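Local coordinates for protein major allergen DAU C 1 (Daucus carota, PDB 2WQL) that is the major carrot allergen, a Bet v 1-type pathogenesis-related protein linked to plant defence that probably binds small hydrophobic ligands, at the interface of chains A and B and the interface of chains A and C. Residues are numbered along the deposited sequence; one frame, centred on the assembly and turned at random. Chains: chain A/B/C, Major allergen DAU C 1.

Chain A takes part in both interfaces and sits between B and C, with the C-alpha centres of the two contacts about 30 Å apart. The contacts share no residue and use different parts of the fold: contact 1 joins loops near the end of helix 27-34 and after strand 53-57, whereas contact 2 sets strands 95-106 and 112-122 of A against the end of strand 95-106 in C. Contact 1 belongs to a two-fold interface, which would suit the reported homodimer; contact 2 is not an exact two-fold and may belong to higher assembly or crystal packing. Chain A can therefore engage both neighbours at once.

Contact 1: the interface of chains A and B. Residues chain A 37, 59; chain B 36-37.
B:Thr36 reaches with its methyl towards both A:Gly37 and A:Pro59, and this methyl makes both side-chain contacts given here. CG2 of B:Thr36 lies 3.4 Å from the backbone O of A:Gly37, a van der Waals approach of a methyl to a carbonyl oxygen. Its second neighbour is the proline ring: CG of A:Pro59 comes within 3.8 Å of CG2 of B:Thr36, and the two side chains cross obliquely. Seen from CG2, the two partners stand about 70° apart, not on opposite sides of it. The first torsion explains this choice of branch. With chi1 at -170°, OG1 stands opposite the backbone N, while the methyl occupies the gap between N and the carbonyl carbon and is thereby aimed at chain A. Position 36 is engineered, the natural residue being proline, so the methyl contact belongs to this construct.

The second kind of contact is backbone against backbone. CA of A:Gly37 packs 3.9 Å from CA of B:Gly37, the same residue meeting its own copy, which places this pair close to the two-fold axis. With no side chain on either glycine, the main chains can come together directly. The symmetry gives every contact a twin with the chains exchanged, and the patch hides 86 Å² in all.

Residues 36 and 37 lie in the loop between helix 27-34 and strand 41-45; A:Pro59 follows strand 53-57 in the loop leading to strand 66-75.

Contact 2: the interface of chains A and C. Residues chain A 101, 117; chain C 106-107.
Strands 95-106 and 112-122 of chain A, through A:His101 and A:Thr117, receive C:Pro106 at the end of strand 95-106 in chain C and C:Thr107 in the loop that follows it. Both chains have the Bet v 1 fold, in which a curved beta-sheet wraps round the long C-terminal helix. Here the surface of one sheet meets the turn between two strands of another copy.

A:His101 and A:Thr117 are cross-strand neighbours in chain A: N of A:Thr117 is 2.9 Å from O of A:His101, which sets the two residues next to each other on neighbouring strands. The imidazole meets the proline ring and the hydroxyl its carbonyl.

A polar link is the hydrogen bond from the hydroxyl OG1 of A:Thr117 to the backbone O of C:Pro106, 3.0 Å long. The C=O···OG1 angle is 126°, and the hydroxyl is tilted 25° from the plane of the carbonyl. At chi1 -62° the hydroxyl of A:Thr117 stands opposite its own carbonyl carbon and turns towards chain C. Its methyl, opposite the backbone N, passes alongside the main chain of C:Thr107, with CG2 of A:Thr117 3.8 Å from C of C:Thr107.

The apolar part belongs to the proline ring. CG of C:Pro106 rides over one face of the A:His101 imidazole in a CH-pi contact, 3.6 Å above the plane and displaced towards the rim. CD2 of A:His101 lies 3.6 Å from that CG, while CD of C:Pro106 sits further towards the CG-ND1 side, 4.0 Å from CG of A:His101. The two side chains cross at about a right angle. C:Pro106 hides 50 Å² against chain A, the largest share in the patch. C:Thr107 adds its backbone, with CA 3.4 Å from OG1 of A:Thr117.

Contact 1: the interface of chains A and B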
loop_
_atom_site.group_PDB
_atom_site.type_symbol
_atom_site.label_atom_id
_atom_site.label_comp_id
_atom_site.label_asym_id
_atom_site.label_seq_id
_atom_site.Cartn_x
_atom_site.Cartn_y
_atom_site.Cartn_z
ATOM N N GLY A 37 19.554 -6.174 -28.574
ATOM C CA GLY A 37 19.324 -7.485 -29.195
ATOM C C GLY A 37 17.952 -8.102 -28.967
ATOM O O GLY A 37 17.665 -9.170 -29.505
ATOM N N PRO A 59 14.751 -13.697 -31.614
ATOM C CA PRO A 59 15.818 -14.614 -32.066
ATOM C C PRO A 59 15.433 -16.102 -32.125
ATOM O O PRO A 59 14.488 -16.534 -31.458
ATOM C CB PRO A 59 16.934 -14.386 -31.040
ATOM C CG PRO A 59 16.714 -12.984 -30.550
ATOM C CD PRO A 59 15.234 -12.749 -30.590
ATOM N N THR B 36 19.970 -12.027 -25.101
ATOM C CA THR B 36 20.853 -12.406 -26.191
ATOM C C THR B 36 21.841 -11.305 -26.613
ATOM O O THR B 36 23.030 -11.585 -26.857
ATOM C CB THR B 36 20.057 -12.907 -27.404
ATOM O OG1 THR B 36 20.967 -13.485 -28.341
ATOM C CG2 THR B 36 19.282 -11.766 -28.062
ATOM N N GLY B 37 21.378 -10.059 -26.678
ATOM C CA GLY B 37 22.262 -8.953 -27.089
ATOM C C GLY B 37 22.816 -8.076 -25.970
ATOM O O GLY B 37 23.609 -7.173 -26.230
#

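Contact 2: the interface of chains A and C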
loop_
_atom_site.group_PDB
_atom_site.type_symbol
_atom_site.label_atom_id
_atom_site.label_comp_id
_atom_site.label_asym_id
_atom_site.label_seq_id
_atom_site.Cartn_x
_atom_site.Cartn_y
_atom_site.Cartn_z
ATOM N N HIS A 101 -4.975 -3.364 -22.483
ATOM C CA HIS A 101 -5.332 -1.959 -22.199
ATOM C C HIS A 101 -4.362 -1.409 -21.165
ATOM O O HIS A 101 -4.256 -1.948 -20.077
ATOM C CB HIS A 101 -6.740 -1.861 -21.636
ATOM C CG HIS A 101 -7.792 -2.428 -22.537
ATOM N ND1 HIS A 101 -8.414 -1.677 -23.514
ATOM C CD2 HIS A 101 -8.323 -3.671 -22.622
ATOM C CE1 HIS A 101 -9.286 -2.436 -24.157
ATOM N NE2 HIS A 101 -9.250 -3.648 -23.632
ATOM N N THR A 117 -3.925 -4.286 -18.361
ATOM C CA THR A 117 -4.888 -5.370 -18.254
ATOM C C THR A 117 -4.875 -6.135 -19.565
ATOM O O THR A 117 -5.005 -5.545 -20.632
ATOM C CB THR A 117 -6.316 -4.813 -18.034
ATOM O OG1 THR A 117 -6.349 -4.085 -16.799
ATOM C CG2 THR A 117 -7.341 -5.946 -18.041
ATOM N N PRO C 106 -10.570 -0.715 -18.698
ATOM C CA PRO C 106 -10.925 -1.880 -17.901
ATOM C C PRO C 106 -9.803 -2.445 -17.036
ATOM O O PRO C 106 -8.637 -2.239 -17.330
ATOM C CB PRO C 106 -11.346 -2.912 -18.954
ATOM C CG PRO C 106 -10.735 -2.478 -20.185
ATOM C CD PRO C 106 -10.625 -1.001 -20.140
ATOM N N THR C 107 -10.194 -3.168 -15.989
ATOM C CA THR C 107 -9.288 -3.775 -15.022
ATOM C C THR C 107 -9.529 -5.275 -15.009
ATOM O O THR C 107 -10.627 -5.726 -15.290
ATOM C CB THR C 107 -9.548 -3.216 -13.597
ATOM O OG1 THR C 107 -9.165 -1.839 -13.548
ATOM C CG2 THR C 107 -8.733 -3.993 -12.530
#